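Local coordinates for protein nicotinate-nucleotide pyrophosphorylase (Pyrococcus furiosus, PDB 2I14) that probably catalyses the transfer of the phosphoribosyl group from phosphoribosyl pyrophosphate to nicotinate, with ATP hydrolysis, giving nicotinate mononucleotide for NAD biosynthesis, at residues R41-D47 with Q96-A102; W59-V65 with M82-F88; A69-I75 with I364-I370. The contacts are given in a common frame with arbitrary orientation. Numbering follows the deposited sequence.

Contact 1: residues R41-D47 with Q96-A102; sequences RKKVLAD and QIEGDYA
Two neighbouring strands of the antiparallel sheet in the quinolinate phosphoribosyltransferase-type N-terminal domain meet here; the axes of 43-47 and 96-98 lie 4.6 Å apart at 172°. Val44, Ala46 and Ile97 point to one face, and Leu45, Asp47, Gln96 and Glu98 to the other. Arg41 comes first, in a loop; three m torsions bring Arg41 NE into a salt bridge with Asp100 OD1 at 2.6 Å. Lys42 N donates to Asp100 OD2 at 3.0 Å. Asp100 OD2 also accepts a weak bond from Ala102 N at 3.5 Å, so Asp100 (chi1 t) is the N-cap of the next helix. Val44 and Gly99 form a hydrogen-bonded pair: Val44 N to Gly99 O 2.8 Å, Gly99 N to Val44 O 3.0 Å. The chain turns a corner at Gly99; at phi 151°, psi -170° a CB would jam against the preceding carbonyl O. Val44 CG2 packs on Tyr101 CB at 3.9 Å. Leu45 pairs with Glu98 without hydrogen bonds. Ala46 N reaches Ile97 O at 2.8 Å, and Ile97 N reaches Ala46 O at 3.0 Å. Gln96 NE2 donates to Asp47 OD1 at 2.9 Å. Tyr101 packs on Ala185 of the second subunit, and its side chain lies about 8 Å from a bound PCP. Strand 43-49 lies between 307-313 and 95-98, with Phe104 of helix 101-104 on Val44 and Ile97.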
loop_
_atom_site.group_PDB
_atom_site.type_symbol
_atom_site.label_atom_id
_atom_site.label_comp_id
_atom_site.label_asym_id
_atom_site.label_seq_id
_atom_site.Cartn_x
_atom_site.Cartn_y
_atom_site.Cartn_z
ATOM N N ARG A 41 33.149 -43.327 14.395
ATOM C CA ARG A 41 34.140 -42.268 14.291
ATOM C C ARG A 41 34.549 -42.065 12.834
ATOM O O ARG A 41 34.793 -43.025 12.105
ATOM C CB ARG A 41 35.371 -42.628 15.130
ATOM C CG ARG A 41 35.053 -43.293 16.475
ATOM C CD ARG A 41 34.424 -42.334 17.480
ATOM N NE ARG A 41 35.341 -41.265 17.874
ATOM C CZ ARG A 41 35.175 -40.490 18.940
ATOM N NH1 ARG A 41 34.123 -40.661 19.733
ATOM N NH2 ARG A 41 36.058 -39.538 19.214
ATOM N N LYS A 42 34.608 -40.806 12.412
ATOM C CA LYS A 42 35.005 -40.477 11.048
ATOM C C LYS A 42 35.267 -38.982 10.850
ATOM O O LYS A 42 34.667 -38.133 11.517
ATOM C CB LYS A 42 33.957 -40.963 10.047
ATOM C CG LYS A 42 32.555 -40.475 10.309
ATOM C CD LYS A 42 31.654 -40.775 9.116
ATOM C CE LYS A 42 31.564 -42.265 8.818
ATOM N NZ LYS A 42 30.760 -42.519 7.595
ATOM N N LYS A 43 36.178 -38.682 9.927
ATOM C CA LYS A 43 36.572 -37.310 9.614
ATOM C C LYS A 43 35.542 -36.604 8.735
ATOM O O LYS A 43 35.082 -37.149 7.726
ATOM C CB LYS A 43 37.940 -37.303 8.910
ATOM C CG LYS A 43 39.102 -36.649 9.687
ATOM C CD LYS A 43 39.462 -37.384 10.989
ATOM C CE LYS A 43 40.930 -37.156 11.404
ATOM N NZ LYS A 43 41.337 -35.718 11.588
ATOM N N VAL A 44 35.188 -35.384 9.133
ATOM C CA VAL A 44 34.224 -34.576 8.402
ATOM C C VAL A 44 34.677 -33.124 8.370
ATOM O O VAL A 44 35.424 -32.668 9.239
ATOM C CB VAL A 44 32.825 -34.607 9.060
ATOM C CG1 VAL A 44 32.222 -35.998 8.953
ATOM C CG2 VAL A 44 32.930 -34.168 10.523
ATOM N N LEU A 45 34.223 -32.407 7.349
ATOM C CA LEU A 45 34.533 -30.996 7.208
ATOM C C LEU A 45 33.205 -30.263 7.304
ATOM O O LEU A 45 32.296 -30.493 6.502
ATOM C CB LEU A 45 35.190 -30.711 5.857
ATOM C CG LEU A 45 35.569 -29.246 5.585
ATOM C CD1 LEU A 45 36.452 -28.725 6.696
ATOM C CD2 LEU A 45 36.272 -29.135 4.242
ATOM N N ALA A 46 33.086 -29.403 8.307
ATOM C CA ALA A 46 31.867 -28.636 8.498
ATOM C C ALA A 46 32.090 -27.183 8.058
ATOM O O ALA A 46 33.185 -26.630 8.185
ATOM C CB ALA A 46 31.419 -28.706 9.966
ATOM N N ASP A 47 31.030 -26.590 7.521
ATOM C CA ASP A 47 31.030 -25.223 7.026
ATOM C C ASP A 47 30.148 -24.341 7.898
ATOM O O ASP A 47 29.168 -24.807 8.493
ATOM C CB ASP A 47 30.451 -25.200 5.608
ATOM C CG ASP A 47 31.479 -24.851 4.548
ATOM O OD1 ASP A 47 32.688 -24.869 4.875
ATOM O OD2 ASP A 47 31.075 -24.574 3.386
ATOM N N GLN A 96 35.575 -22.880 8.763
ATOM C CA GLN A 96 35.411 -24.318 8.558
ATOM C C GLN A 96 36.045 -25.095 9.703
ATOM O O GLN A 96 36.863 -24.559 10.449
ATOM C CB GLN A 96 36.050 -24.735 7.236
ATOM C CG GLN A 96 35.505 -23.983 6.046
ATOM C CD GLN A 96 36.185 -24.366 4.742
ATOM O OE1 GLN A 96 37.399 -24.202 4.589
ATOM N NE2 GLN A 96 35.402 -24.875 3.786
ATOM N N ILE A 97 35.646 -26.350 9.862
ATOM C CA ILE A 97 36.217 -27.180 10.903
ATOM C C ILE A 97 36.379 -28.593 10.388
ATOM O O ILE A 97 35.477 -29.143 9.748
ATOM C CB ILE A 97 35.349 -27.237 12.149
ATOM C CG1 ILE A 97 35.176 -25.843 12.734
ATOM C CG2 ILE A 97 36.013 -28.134 13.181
ATOM C CD1 ILE A 97 34.379 -25.831 14.023
ATOM N N GLU A 98 37.533 -29.186 10.665
ATOM C CA GLU A 98 37.787 -30.538 10.213
ATOM C C GLU A 98 38.105 -31.467 11.375
ATOM O O GLU A 98 38.831 -31.102 12.300
ATOM C CB GLU A 98 38.928 -30.530 9.209
ATOM C CG GLU A 98 38.915 -31.724 8.304
ATOM C CD GLU A 98 39.777 -31.522 7.083
ATOM O OE1 GLU A 98 39.790 -32.426 6.214
ATOM O OE2 GLU A 98 40.439 -30.461 6.995
ATOM N N GLY A 99 37.536 -32.668 11.330
ATOM C CA GLY A 99 37.778 -33.627 12.387
ATOM C C GLY A 99 36.627 -34.582 12.601
ATOM O O GLY A 99 35.683 -34.639 11.811
ATOM N N ASP A 100 36.716 -35.346 13.682
ATOM C CA ASP A 100 35.681 -36.307 14.022
ATOM C C ASP A 100 34.531 -35.501 14.603
ATOM O O ASP A 100 34.699 -34.832 15.627
ATOM C CB ASP A 100 36.221 -37.292 15.066
ATOM C CG ASP A 100 35.323 -38.516 15.254
ATOM O OD1 ASP A 100 35.647 -39.352 16.130
ATOM O OD2 ASP A 100 34.308 -38.645 14.531
ATOM N N TYR A 101 33.371 -35.546 13.950
ATOM C CA TYR A 101 32.224 -34.797 14.447
ATOM C C TYR A 101 32.023 -35.125 15.915
ATOM O O TYR A 101 31.617 -34.271 16.705
ATOM C CB TYR A 101 30.938 -35.137 13.691
ATOM C CG TYR A 101 29.776 -34.310 14.189
ATOM C CD1 TYR A 101 29.668 -32.966 13.851
ATOM C CD2 TYR A 101 28.840 -34.838 15.085
ATOM C CE1 TYR A 101 28.666 -32.162 14.396
ATOM C CE2 TYR A 101 27.834 -34.041 15.638
ATOM C CZ TYR A 101 27.757 -32.705 15.288
ATOM O OH TYR A 101 26.794 -31.891 15.838
ATOM N N ALA A 102 32.314 -36.368 16.277
ATOM C CA ALA A 102 32.160 -36.815 17.649
ATOM C C ALA A 102 32.935 -35.951 18.641
ATOM O O ALA A 102 32.575 -35.883 19.818
ATOM C CB ALA A 102 32.601 -38.266 17.771
#

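Contact 2: residues W59-V65 with M82-F88; sequences WGVLVGV and MPEGTIF
Segments 59-65 and 82-88 run antiparallel. Gly60 and Phe88 form the hydrogen-bonded pair: Gly60 N to Phe88 O 3.2 Å, Phe88 N to Gly60 O 3.1 Å. The Phe88 ring (chi1 p) folds back beside Gly60, in space that a CB there would enter, and Leu62 N lies at its edge, 3.8 Å from Phe88 CD1. On the other face, Val61 pairs with Ile87 without hydrogen bonds, and Val61 CG2 touches Ile87 CD1 at 3.9 Å. This is a two-stranded ribbon whose second strand is entered through a type II turn, Pro83-Thr86, with Gly85 at positive phi. Leu62 is the main bump. It points toward the other segment (chi1 -142°, between wells; chi2 t) and lies in the hollow between Met82 and Phe88, with Leu62 CD1 to Met82 CB 3.8 Å. Its backbone grips the turn: Leu62 N to Thr86 O 2.9 Å, Gly85 N to Leu62 O 2.7 Å. Glu84, extended (chi1 and chi2 t), takes a bond from the N-cap residue, Gly64 N to Glu84 OE1 3.0 Å. Its OE2 accepts from Glu66 N, so the carboxylate sits at the start of helix 65-72; it also bridges to Arg155. Val65 CG2 fits against Glu84 CB at 3.6 Å.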
loop_
_atom_site.group_PDB
_atom_site.type_symbol
_atom_site.label_atom_id
_atom_site.label_comp_id
_atom_site.label_asym_id
_atom_site.label_seq_id
_atom_site.Cartn_x
_atom_site.Cartn_y
_atom_site.Cartn_z
ATOM N N TRP A 59 25.533 -7.320 2.631
ATOM C CA TRP A 59 26.778 -7.765 3.241
ATOM C C TRP A 59 26.691 -7.702 4.750
ATOM O O TRP A 59 25.790 -7.092 5.300
ATOM C CB TRP A 59 27.921 -6.847 2.811
ATOM C CG TRP A 59 27.993 -5.584 3.650
ATOM C CD1 TRP A 59 28.395 -5.466 4.982
ATOM C CD2 TRP A 59 27.547 -4.303 3.263
ATOM N NE1 TRP A 59 28.198 -4.178 5.429
ATOM C CE2 TRP A 59 27.683 -3.443 4.395
ATOM C CE3 TRP A 59 27.039 -3.788 2.074
ATOM C CZ2 TRP A 59 27.328 -2.106 4.358
ATOM C CZ3 TRP A 59 26.686 -2.456 2.033
ATOM C CH2 TRP A 59 26.830 -1.625 3.170
ATOM N N GLY A 60 27.683 -8.285 5.407
ATOM C CA GLY A 60 27.755 -8.258 6.859
ATOM C C GLY A 60 29.218 -8.181 7.282
ATOM O O GLY A 60 30.115 -8.370 6.451
ATOM N N VAL A 61 29.471 -7.908 8.559
ATOM C CA VAL A 61 30.845 -7.816 9.065
ATOM C C VAL A 61 31.155 -9.007 9.957
ATOM O O VAL A 61 30.530 -9.171 11.000
ATOM C CB VAL A 61 31.066 -6.516 9.889
ATOM C CG1 VAL A 61 32.445 -6.539 10.533
ATOM C CG2 VAL A 61 30.899 -5.287 9.001
ATOM N N LEU A 62 32.127 -9.823 9.554
ATOM C CA LEU A 62 32.502 -11.004 10.326
ATOM C C LEU A 62 33.114 -10.653 11.673
ATOM O O LEU A 62 34.048 -9.852 11.738
ATOM C CB LEU A 62 33.511 -11.840 9.560
ATOM C CG LEU A 62 33.376 -13.364 9.661
ATOM C CD1 LEU A 62 34.768 -13.979 9.504
ATOM C CD2 LEU A 62 32.754 -13.788 10.998
ATOM N N VAL A 63 32.600 -11.259 12.745
ATOM C CA VAL A 63 33.122 -11.005 14.087
ATOM C C VAL A 63 33.031 -12.203 15.026
ATOM O O VAL A 63 32.019 -12.901 15.058
ATOM C CB VAL A 63 32.388 -9.853 14.758
ATOM C CG1 VAL A 63 33.008 -9.577 16.125
ATOM C CG2 VAL A 63 32.445 -8.620 13.873
ATOM N N GLY A 64 34.086 -12.431 15.802
ATOM C CA GLY A 64 34.082 -13.545 16.736
ATOM C C GLY A 64 35.061 -14.665 16.426
ATOM O O GLY A 64 35.168 -15.628 17.186
ATOM N N VAL A 65 35.770 -14.558 15.310
ATOM C CA VAL A 65 36.744 -15.578 14.942
ATOM C C VAL A 65 37.696 -15.851 16.122
ATOM O O VAL A 65 38.149 -16.973 16.321
ATOM C CB VAL A 65 37.579 -15.126 13.720
ATOM C CG1 VAL A 65 38.211 -16.338 13.040
ATOM C CG2 VAL A 65 36.705 -14.340 12.763
ATOM N N MET A 82 38.231 -16.788 8.023
ATOM C CA MET A 82 38.476 -15.531 7.349
ATOM C C MET A 82 38.963 -14.629 8.464
ATOM O O MET A 82 38.640 -14.841 9.625
ATOM C CB MET A 82 37.184 -14.940 6.783
ATOM C CG MET A 82 36.569 -15.645 5.581
ATOM S SD MET A 82 35.177 -14.648 4.922
ATOM C CE MET A 82 34.666 -15.680 3.547
ATOM N N PRO A 83 39.764 -13.615 8.136
ATOM C CA PRO A 83 40.237 -12.733 9.207
ATOM C C PRO A 83 39.081 -11.960 9.840
ATOM O O PRO A 83 38.223 -11.412 9.145
ATOM C CB PRO A 83 41.241 -11.828 8.492
ATOM C CG PRO A 83 40.771 -11.845 7.047
ATOM C CD PRO A 83 40.391 -13.286 6.844
ATOM N N GLU A 84 39.050 -11.925 11.163
ATOM C CA GLU A 84 37.979 -11.217 11.842
ATOM C C GLU A 84 37.839 -9.822 11.234
ATOM O O GLU A 84 38.833 -9.155 10.957
ATOM C CB GLU A 84 38.261 -11.147 13.344
ATOM C CG GLU A 84 37.112 -10.605 14.177
ATOM C CD GLU A 84 37.136 -11.111 15.622
ATOM O OE1 GLU A 84 36.345 -10.607 16.460
ATOM O OE2 GLU A 84 37.939 -12.024 15.923
ATOM N N GLY A 85 36.595 -9.409 10.991
ATOM C CA GLY A 85 36.345 -8.105 10.415
ATOM C C GLY A 85 36.122 -8.140 8.917
ATOM O O GLY A 85 35.754 -7.135 8.322
ATOM N N THR A 86 36.343 -9.290 8.298
ATOM C CA THR A 86 36.134 -9.415 6.860
ATOM C C THR A 86 34.668 -9.200 6.464
ATOM O O THR A 86 33.737 -9.625 7.160
ATOM C CB THR A 86 36.554 -10.816 6.345
ATOM O OG1 THR A 86 37.927 -11.049 6.653
ATOM C CG2 THR A 86 36.356 -10.924 4.838
ATOM N N ILE A 87 34.465 -8.536 5.336
ATOM C CA ILE A 87 33.123 -8.312 4.847
ATOM C C ILE A 87 32.781 -9.632 4.198
ATOM O O ILE A 87 33.602 -10.185 3.471
ATOM C CB ILE A 87 33.110 -7.212 3.784
ATOM C CG1 ILE A 87 33.603 -5.896 4.409
ATOM C CG2 ILE A 87 31.723 -7.089 3.161
ATOM C CD1 ILE A 87 32.817 -5.429 5.625
ATOM N N PHE A 88 31.597 -10.160 4.467
ATOM C CA PHE A 88 31.204 -11.433 3.863
ATOM C C PHE A 88 29.785 -11.420 3.296
ATOM O O PHE A 88 29.055 -10.429 3.388
ATOM C CB PHE A 88 31.313 -12.570 4.877
ATOM C CG PHE A 88 30.200 -12.582 5.871
ATOM C CD1 PHE A 88 30.177 -11.673 6.909
ATOM C CD2 PHE A 88 29.149 -13.474 5.738
ATOM C CE1 PHE A 88 29.126 -11.656 7.796
ATOM C CE2 PHE A 88 28.098 -13.461 6.622
ATOM C CZ PHE A 88 28.085 -12.555 7.651
#

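Contact 3: residues A69-I75 with I364-I370; sequences AKLLEGI and IIENGEI
A type I' beta turn, Glu366-Glu369, docks against the C-terminal end of a helix. Asn367 and Gly368 both have positive phi in this tight hairpin turn, which is closed by Glu366 N to Glu369 O at 2.7 Å and Glu369 N to Glu366 O at 2.9 Å. Facing it, Glu73 and Gly74 follow the helix as a loop. Gly74 (phi 73°, psi 43°) comes closest to the turn, with its CA 3.9 Å from Gly368 CA. Gly74 N donates to Gly368 O at 2.7 Å, the one hydrogen bond between the segments. Gly368 has to be small: a CB there would clash with Ile75 N. Ala69 points its CB into a patch of three isoleucines. Ala69 CB lies 3.7 Å from Ile364 CD1, 4.1 Å from Ile365 CD1 and 4.3 Å from Ile370 CG2. Ile365 (chi1 m, chi2 t) extends against the last part of the helix, with its CD1 3.3 Å from Ala69 O and 4.3 Å from Leu72 CB. Glu73, with chi1 and chi2 t, brings OE2 to 3.4 Å from Ile370 CD1. Strand 357-365 pairs with 77-81, and Ile364 and Ile365 form a classic beta bulge opposite Val79. Leu72 also packs on Val79. On another side Leu71 packs against helix 108-131 and against Phe10 of the second subunit.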
loop_
_atom_site.group_PDB
_atom_site.type_symbol
_atom_site.label_atom_id
_atom_site.label_comp_id
_atom_site.label_asym_id
_atom_site.label_seq_id
_atom_site.Cartn_x
_atom_site.Cartn_y
_atom_site.Cartn_z
ATOM N N ALA A 69 38.338 -19.498 18.266
ATOM C CA ALA A 69 39.613 -20.187 18.308
ATOM C C ALA A 69 39.902 -20.537 19.775
ATOM O O ALA A 69 40.305 -21.653 20.096
ATOM C CB ALA A 69 40.704 -19.297 17.732
ATOM N N LYS A 70 39.667 -19.583 20.666
ATOM C CA LYS A 70 39.898 -19.800 22.088
ATOM C C LYS A 70 38.942 -20.836 22.671
ATOM O O LYS A 70 39.059 -21.198 23.836
ATOM C CB LYS A 70 39.747 -18.482 22.866
ATOM C CG LYS A 70 40.814 -17.419 22.563
ATOM C CD LYS A 70 41.851 -17.274 23.686
ATOM C CE LYS A 70 42.712 -18.539 23.867
ATOM N NZ LYS A 70 43.722 -18.451 24.994
ATOM N N LEU A 71 37.998 -21.311 21.871
ATOM C CA LEU A 71 37.035 -22.306 22.347
ATOM C C LEU A 71 37.381 -23.711 21.849
ATOM O O LEU A 71 37.322 -24.689 22.605
ATOM C CB LEU A 71 35.618 -21.952 21.880
ATOM C CG LEU A 71 34.535 -22.991 22.204
ATOM C CD1 LEU A 71 34.032 -22.807 23.639
ATOM C CD2 LEU A 71 33.395 -22.854 21.218
ATOM N N LEU A 72 37.718 -23.808 20.567
ATOM C CA LEU A 72 38.075 -25.085 19.973
ATOM C C LEU A 72 39.535 -25.397 20.273
ATOM O O LEU A 72 40.079 -26.413 19.820
ATOM C CB LEU A 72 37.839 -25.043 18.462
ATOM C CG LEU A 72 36.435 -25.387 17.949
ATOM C CD1 LEU A 72 35.422 -25.391 19.097
ATOM C CD2 LEU A 72 36.059 -24.393 16.856
ATOM N N GLU A 73 40.159 -24.510 21.047
ATOM C CA GLU A 73 41.556 -24.659 21.437
ATOM C C GLU A 73 41.748 -25.949 22.231
ATOM O O GLU A 73 41.010 -26.215 23.183
ATOM C CB GLU A 73 41.992 -23.461 22.286
ATOM C CG GLU A 73 43.470 -23.469 22.670
ATOM C CD GLU A 73 43.879 -22.266 23.520
ATOM O OE1 GLU A 73 43.287 -22.070 24.616
ATOM O OE2 GLU A 73 44.796 -21.524 23.086
ATOM N N GLY A 74 42.736 -26.745 21.833
ATOM C CA GLY A 74 42.999 -27.986 22.530
ATOM C C GLY A 74 41.942 -29.019 22.220
ATOM O O GLY A 74 41.452 -29.728 23.107
ATOM N N ILE A 75 41.576 -29.099 20.951
ATOM C CA ILE A 75 40.585 -30.062 20.523
ATOM C C ILE A 75 40.996 -30.634 19.162
ATOM O O ILE A 75 41.406 -29.897 18.264
ATOM C CB ILE A 75 39.181 -29.410 20.473
ATOM C CG1 ILE A 75 38.725 -29.101 21.904
ATOM C CG2 ILE A 75 38.182 -30.331 19.769
ATOM C CD1 ILE A 75 37.303 -28.584 22.018
ATOM N N ILE A 364 43.792 -21.344 11.235
ATOM C CA ILE A 364 43.944 -20.619 12.496
ATOM C C ILE A 364 44.164 -21.582 13.665
ATOM O O ILE A 364 44.696 -21.195 14.703
ATOM C CB ILE A 364 42.722 -19.697 12.809
ATOM C CG1 ILE A 364 41.583 -20.502 13.416
ATOM C CG2 ILE A 364 42.256 -18.993 11.540
ATOM C CD1 ILE A 364 40.562 -19.640 14.074
ATOM N N ILE A 365 43.743 -22.830 13.492
ATOM C CA ILE A 365 43.934 -23.843 14.520
ATOM C C ILE A 365 44.314 -25.180 13.914
ATOM O O ILE A 365 43.522 -25.817 13.217
ATOM C CB ILE A 365 42.687 -24.040 15.406
ATOM C CG1 ILE A 365 42.715 -23.027 16.550
ATOM C CG2 ILE A 365 42.653 -25.466 15.961
ATOM C CD1 ILE A 365 41.684 -23.282 17.631
ATOM N N GLU A 366 45.547 -25.591 14.188
ATOM C CA GLU A 366 46.065 -26.858 13.702
ATOM C C GLU A 366 46.036 -27.871 14.846
ATOM O O GLU A 366 46.804 -27.779 15.805
ATOM C CB GLU A 366 47.492 -26.675 13.179
ATOM C CG GLU A 366 48.140 -27.966 12.720
ATOM C CD GLU A 366 47.279 -28.721 11.728
ATOM O OE1 GLU A 366 47.167 -28.257 10.572
ATOM O OE2 GLU A 366 46.707 -29.775 12.109
ATOM N N ASN A 367 45.123 -28.827 14.736
ATOM C CA ASN A 367 44.956 -29.858 15.742
ATOM C C ASN A 367 44.915 -29.287 17.158
ATOM O O ASN A 367 45.757 -29.596 17.993
ATOM C CB ASN A 367 46.069 -30.894 15.619
ATOM C CG ASN A 367 45.897 -32.046 16.587
ATOM O OD1 ASN A 367 44.803 -32.597 16.724
ATOM N ND2 ASN A 367 46.978 -32.424 17.261
ATOM N N GLY A 368 43.919 -28.447 17.413
ATOM C CA GLY A 368 43.761 -27.850 18.725
ATOM C C GLY A 368 44.814 -26.819 19.074
ATOM O O GLY A 368 44.823 -26.291 20.178
ATOM N N GLU A 369 45.695 -26.523 18.131
ATOM C CA GLU A 369 46.767 -25.561 18.365
ATOM C C GLU A 369 46.523 -24.287 17.578
ATOM O O GLU A 369 46.484 -24.319 16.354
ATOM C CB GLU A 369 48.107 -26.170 17.941
ATOM C CG GLU A 369 49.222 -26.105 18.995
ATOM C CD GLU A 369 48.966 -26.986 20.233
ATOM O OE1 GLU A 369 49.894 -27.109 21.071
ATOM O OE2 GLU A 369 47.851 -27.549 20.380
ATOM N N ILE A 370 46.373 -23.164 18.272
ATOM C CA ILE A 370 46.123 -21.898 17.595
ATOM C C ILE A 370 47.385 -21.344 16.957
ATOM O O ILE A 370 48.182 -20.670 17.594
ATOM C CB ILE A 370 45.518 -20.847 18.547
ATOM C CG1 ILE A 370 46.473 -20.554 19.701
ATOM C CG2 ILE A 370 44.215 -21.366 19.120
ATOM C CD1 ILE A 370 45.985 -19.448 20.629
#

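How the contacts relate
Along the chain contact 2 is nested inside the loop closed by contact 1, while contact 3 crosses both and brings in residues from near the C-terminus. Contacts 1 and 3 reach the same antiparallel sheet. Their centres are 14 Å apart, and Ile97 CD1 of contact 1 touches Leu72 CD2 of contact 3 at 3.6 Å. Contact 2 is a separate ribbon, centred 22 Å from contact 1 and 19 Å from contact 3. It leads directly into helix 65-72, and its Val65 CG1 packs on Ile364 CD1 of contact 3 at 4.2 Å. Contact 3 thus joins the quinolinate phosphoribosyltransferase N-terminal domain to the nicotinate phosphoribosyltransferase C-terminal domain, whose strands lie side by side.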